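Local coordinates for protein particle-associated glycoside hydrolase (Acinetobacter phage Fri1, PDB 6C72) that probably depolymerises the capsular polysaccharide of Acinetobacter baumannii, acting as a trimeric tailspike that degrades the host capsule during phage entry, at residues F350-I361 and I373-F384. Sequence-based numbering, arbitrary orientation.
Sequences FLNCRFKGKATI and IVDNCEFDTLAF. With ZN (zinc ion), chain K.
Phe355 and Phe379 form an offset stack inside the coil, centroids 4.7 Å apart and planes at 12°. Phe379 CE1 lies over one face of the Phe355 ring, toward its rim. Ile361 CD1 meets the edge of Phe379 and touches Val374 CG2 tip to tip, at 3.8 Å.

On the outer face Arg354 and Glu378 run side by side. Arg354 CD packs on Glu378 OE2, and water 2 joins OE2 to Arg354 NH1. Glu378 OE1 binds zinc at 2.1 Å and accepts a hydrogen bond from Trp404 NE1; Arg354 NH2 hydrogen-bonds Asn319 OD1. Asn352 ND2 hydrogen-bonds Asp279 OD1 of the second subunit.

Parallel bridges pair Arg354 with Glu378 and Phe355 with Phe379; Phe355 N donates to Glu378 O at 2.7 Å. At the corner, Asp380 OD2 accepts a hydrogen bond from Gly357 N (2.9 Å), which lies in the type II' turn from Lys356 to Ala359. Beyond it the register shifts by one. Thr360 OG1 donates to Leu382 O from above the carbonyl plane, at 2.7 Å.

These are successive coils of a right-handed parallel beta-helix. Phe322 extends the phenylalanine stack through Phe355. Strands 348-351 and 354-357 lie between 312-318 and 321-324 of one coil and 372-375 and 378-379 of the next.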
loop_
_atom_site.group_PDB
_atom_site.type_symbol
_atom_site.label_atom_id
_atom_site.label_comp_id
_atom_site.label_asym_id
_atom_site.label_seq_id
_atom_site.Cartn_x
_atom_site.Cartn_y
_atom_site.Cartn_z
ATOM N N PHE A 350 -9.862 -1.678 4.548
ATOM C CA PHE A 350 -10.682 -0.472 4.473
ATOM C C PHE A 350 -9.754 0.717 4.674
ATOM O O PHE A 350 -9.234 0.929 5.779
ATOM C CB PHE A 350 -11.807 -0.496 5.504
ATOM C CG PHE A 350 -12.797 -1.623 5.306
ATOM C CD1 PHE A 350 -13.867 -1.487 4.417
ATOM C CD2 PHE A 350 -12.684 -2.791 6.019
ATOM C CE1 PHE A 350 -14.792 -2.501 4.235
ATOM C CE2 PHE A 350 -13.609 -3.824 5.833
ATOM C CZ PHE A 350 -14.671 -3.666 4.939
ATOM N N LEU A 351 -9.534 1.472 3.595
ATOM C CA LEU A 351 -8.607 2.596 3.553
ATOM C C LEU A 351 -9.357 3.857 3.144
ATOM O O LEU A 351 -10.081 3.849 2.142
ATOM C CB LEU A 351 -7.472 2.330 2.564
ATOM C CG LEU A 351 -6.728 1.000 2.659
ATOM C CD1 LEU A 351 -5.725 0.874 1.534
ATOM C CD2 LEU A 351 -6.029 0.885 4.007
ATOM N N ASN A 352 -9.198 4.928 3.930
ATOM C CA ASN A 352 -9.758 6.244 3.622
ATOM C C ASN A 352 -11.272 6.195 3.413
ATOM O O ASN A 352 -11.828 7.017 2.686
ATOM C CB ASN A 352 -9.085 6.877 2.395
ATOM C CG ASN A 352 -7.561 6.911 2.495
ATOM O OD1 ASN A 352 -6.984 6.663 3.552
ATOM N ND2 ASN A 352 -6.907 7.271 1.399
ATOM N N CYS A 353 -11.952 5.242 4.039
ATOM C CA CYS A 353 -13.375 5.067 3.826
ATOM C C CYS A 353 -14.183 5.798 4.887
ATOM O O CYS A 353 -13.694 6.110 5.976
ATOM C CB CYS A 353 -13.752 3.582 3.836
ATOM S SG CYS A 353 -13.086 2.612 2.452
ATOM N N ARG A 354 -15.460 6.018 4.575
ATOM C CA ARG A 354 -16.382 6.697 5.472
ATOM C C ARG A 354 -17.617 5.831 5.662
ATOM O O ARG A 354 -18.239 5.391 4.683
ATOM C CB ARG A 354 -16.748 8.076 4.941
ATOM C CG ARG A 354 -15.585 9.014 5.121
ATOM C CD ARG A 354 -15.712 10.324 4.392
ATOM N NE ARG A 354 -15.903 10.196 2.947
ATOM C CZ ARG A 354 -15.003 9.700 2.101
ATOM N NH1 ARG A 354 -13.842 9.219 2.557
ATOM N NH2 ARG A 354 -15.268 9.673 0.795
ATOM N N PHE A 355 -17.915 5.527 6.917
ATOM C CA PHE A 355 -19.101 4.779 7.300
ATOM C C PHE A 355 -20.090 5.794 7.859
ATOM O O PHE A 355 -19.862 6.380 8.929
ATOM C CB PHE A 355 -18.747 3.689 8.309
ATOM C CG PHE A 355 -17.841 2.615 7.749
ATOM C CD1 PHE A 355 -16.489 2.849 7.556
ATOM C CD2 PHE A 355 -18.344 1.357 7.426
ATOM C CE1 PHE A 355 -15.660 1.853 7.053
ATOM C CE2 PHE A 355 -17.519 0.364 6.917
ATOM C CZ PHE A 355 -16.177 0.614 6.733
ATOM N N LYS A 356 -21.171 6.026 7.121
ATOM C CA LYS A 356 -22.108 7.090 7.432
ATOM C C LYS A 356 -23.451 6.503 7.840
ATOM O O LYS A 356 -23.798 5.373 7.483
ATOM C CB LYS A 356 -22.298 8.016 6.230
ATOM C CG LYS A 356 -21.067 8.806 5.846
ATOM C CD LYS A 356 -21.318 9.619 4.591
ATOM C CE LYS A 356 -20.091 10.409 4.189
ATOM N NZ LYS A 356 -20.274 11.048 2.871
ATOM N N GLY A 357 -24.217 7.300 8.573
ATOM C CA GLY A 357 -25.528 6.871 8.999
ATOM C C GLY A 357 -25.460 5.703 9.948
ATOM O O GLY A 357 -24.886 5.817 11.039
ATOM N N LYS A 358 -26.015 4.562 9.551
ATOM C CA LYS A 358 -25.972 3.384 10.401
ATOM C C LYS A 358 -24.840 2.427 10.051
ATOM O O LYS A 358 -24.648 1.437 10.764
ATOM C CB LYS A 358 -27.302 2.640 10.314
ATOM C CG LYS A 358 -28.503 3.433 10.732
ATOM C CD LYS A 358 -28.530 3.609 12.225
ATOM C CE LYS A 358 -29.783 4.351 12.643
ATOM N NZ LYS A 358 -29.899 4.409 14.125
ATOM N N ALA A 359 -24.052 2.720 9.019
ATOM C CA ALA A 359 -23.100 1.735 8.512
ATOM C C ALA A 359 -22.039 1.387 9.551
ATOM O O ALA A 359 -21.540 2.258 10.265
ATOM C CB ALA A 359 -22.429 2.251 7.245
ATOM N N THR A 360 -21.688 0.098 9.621
ATOM C CA THR A 360 -20.731 -0.432 10.586
ATOM C C THR A 360 -20.163 -1.745 10.052
ATOM O O THR A 360 -20.774 -2.405 9.217
ATOM C CB THR A 360 -21.389 -0.632 11.959
ATOM O OG1 THR A 360 -20.415 -1.104 12.902
ATOM C CG2 THR A 360 -22.549 -1.617 11.866
ATOM N N ILE A 361 -18.974 -2.107 10.525
ATOM C CA ILE A 361 -18.297 -3.314 10.063
ATOM C C ILE A 361 -18.778 -4.503 10.879
ATOM O O ILE A 361 -18.867 -4.418 12.111
ATOM C CB ILE A 361 -16.775 -3.163 10.172
ATOM C CG1 ILE A 361 -16.284 -2.060 9.236
ATOM C CG2 ILE A 361 -16.075 -4.495 9.923
ATOM C CD1 ILE A 361 -14.844 -1.712 9.456
ATOM N N ILE A 373 -7.773 -4.898 8.601
ATOM C CA ILE A 373 -7.134 -3.602 8.362
ATOM C C ILE A 373 -8.203 -2.520 8.201
ATOM O O ILE A 373 -8.962 -2.523 7.219
ATOM C CB ILE A 373 -6.228 -3.644 7.120
ATOM C CG1 ILE A 373 -5.038 -4.594 7.334
ATOM C CG2 ILE A 373 -5.756 -2.238 6.762
ATOM C CD1 ILE A 373 -4.071 -4.137 8.376
ATOM N N VAL A 374 -8.215 -1.562 9.120
ATOM C CA VAL A 374 -9.065 -0.378 9.038
ATOM C C VAL A 374 -8.173 0.837 9.296
ATOM O O VAL A 374 -7.653 1.007 10.408
ATOM C CB VAL A 374 -10.224 -0.415 10.042
ATOM C CG1 VAL A 374 -11.091 0.858 9.876
ATOM C CG2 VAL A 374 -11.036 -1.703 9.904
ATOM N N ASP A 375 -7.986 1.678 8.279
ATOM C CA ASP A 375 -7.023 2.765 8.387
ATOM C C ASP A 375 -7.573 4.046 7.772
ATOM O O ASP A 375 -8.060 4.035 6.637
ATOM C CB ASP A 375 -5.706 2.368 7.713
ATOM C CG ASP A 375 -4.667 3.449 7.793
ATOM O OD1 ASP A 375 -3.998 3.543 8.848
ATOM O OD2 ASP A 375 -4.524 4.212 6.808
ATOM N N ASN A 376 -7.477 5.146 8.527
ATOM C CA ASN A 376 -7.900 6.476 8.082
ATOM C C ASN A 376 -9.354 6.478 7.619
ATOM O O ASN A 376 -9.712 7.116 6.627
ATOM C CB ASN A 376 -6.962 7.033 7.012
ATOM C CG ASN A 376 -5.759 7.750 7.614
ATOM O OD1 ASN A 376 -5.868 8.900 8.049
ATOM N ND2 ASN A 376 -4.611 7.071 7.656
ATOM N N CYS A 377 -10.193 5.750 8.345
ATOM C CA CYS A 377 -11.622 5.677 8.103
ATOM C C CYS A 377 -12.407 6.526 9.109
ATOM O O CYS A 377 -11.929 6.851 10.199
ATOM C CB CYS A 377 -12.094 4.225 8.171
ATOM S SG CYS A 377 -11.400 3.197 6.878
ATOM N N GLU A 378 -13.639 6.861 8.734
ATOM C CA GLU A 378 -14.550 7.606 9.589
ATOM C C GLU A 378 -15.772 6.759 9.914
ATOM O O GLU A 378 -16.285 6.038 9.054
ATOM C CB GLU A 378 -14.998 8.906 8.932
ATOM C CG GLU A 378 -13.887 9.877 8.596
ATOM C CD GLU A 378 -14.428 11.163 7.991
ATOM O OE1 GLU A 378 -15.428 11.690 8.525
ATOM O OE2 GLU A 378 -13.874 11.629 6.968
ATOM N N PHE A 379 -16.239 6.842 11.157
ATOM C CA PHE A 379 -17.383 6.061 11.618
ATOM C C PHE A 379 -18.397 6.990 12.277
ATOM O O PHE A 379 -18.054 7.704 13.227
ATOM C CB PHE A 379 -16.926 4.969 12.590
ATOM C CG PHE A 379 -16.066 3.916 11.953
ATOM C CD1 PHE A 379 -16.640 2.782 11.384
ATOM C CD2 PHE A 379 -14.689 4.056 11.913
ATOM C CE1 PHE A 379 -15.852 1.793 10.778
ATOM C CE2 PHE A 379 -13.894 3.076 11.322
ATOM C CZ PHE A 379 -14.485 1.942 10.744
ATOM N N ASP A 380 -19.634 7.005 11.758
ATOM C CA ASP A 380 -20.714 7.756 12.396
ATOM C C ASP A 380 -21.246 7.065 13.644
ATOM O O ASP A 380 -21.835 7.727 14.505
ATOM C CB ASP A 380 -21.879 7.980 11.423
ATOM C CG ASP A 380 -21.640 9.133 10.479
ATOM O OD1 ASP A 380 -20.565 9.755 10.554
ATOM O OD2 ASP A 380 -22.521 9.399 9.633
ATOM N N THR A 381 -21.084 5.750 13.741
ATOM C CA THR A 381 -21.610 4.983 14.860
ATOM C C THR A 381 -20.568 3.935 15.240
ATOM O O THR A 381 -19.379 4.152 14.987
ATOM C CB THR A 381 -22.976 4.373 14.480
ATOM O OG1 THR A 381 -23.558 3.696 15.598
ATOM C CG2 THR A 381 -22.862 3.417 13.286
ATOM N N LEU A 382 -20.992 2.810 15.822
ATOM C CA LEU A 382 -20.079 1.721 16.171
ATOM C C LEU A 382 -19.172 1.376 15.001
ATOM O O LEU A 382 -19.623 1.270 13.854
ATOM C CB LEU A 382 -20.860 0.461 16.550
ATOM C CG LEU A 382 -21.913 0.491 17.651
ATOM C CD1 LEU A 382 -22.629 -0.842 17.653
ATOM C CD2 LEU A 382 -21.298 0.789 19.016
ATOM N N ALA A 383 -17.890 1.176 15.293
ATOM C CA ALA A 383 -17.001 0.704 14.238
ATOM C C ALA A 383 -17.286 -0.754 13.878
ATOM O O ALA A 383 -17.276 -1.110 12.695
ATOM C CB ALA A 383 -15.537 0.881 14.648
ATOM N N PHE A 384 -17.563 -1.605 14.872
ATOM C CA PHE A 384 -17.767 -3.038 14.658
ATOM C C PHE A 384 -19.055 -3.479 15.325
ATOM O O PHE A 384 -19.301 -3.141 16.487
ATOM C CB PHE A 384 -16.614 -3.872 15.223
ATOM C CG PHE A 384 -15.323 -3.652 14.525
ATOM C CD1 PHE A 384 -15.014 -4.368 13.378
ATOM C CD2 PHE A 384 -14.427 -2.703 14.994
ATOM C CE1 PHE A 384 -13.818 -4.163 12.717
ATOM C CE2 PHE A 384 -13.236 -2.481 14.340
ATOM C CZ PHE A 384 -12.925 -3.211 13.199
HETATM ZN ZN ZN K . -16.775 13.191 7.880
HETATM O O HOH W 1 -5.070 4.826 4.101
HETATM O O HOH W 2 -12.496 10.359 5.027
HETATM O O HOH W 3 -18.338 8.846 9.259
HETATM O O HOH W 4 -19.857 3.623 11.988
#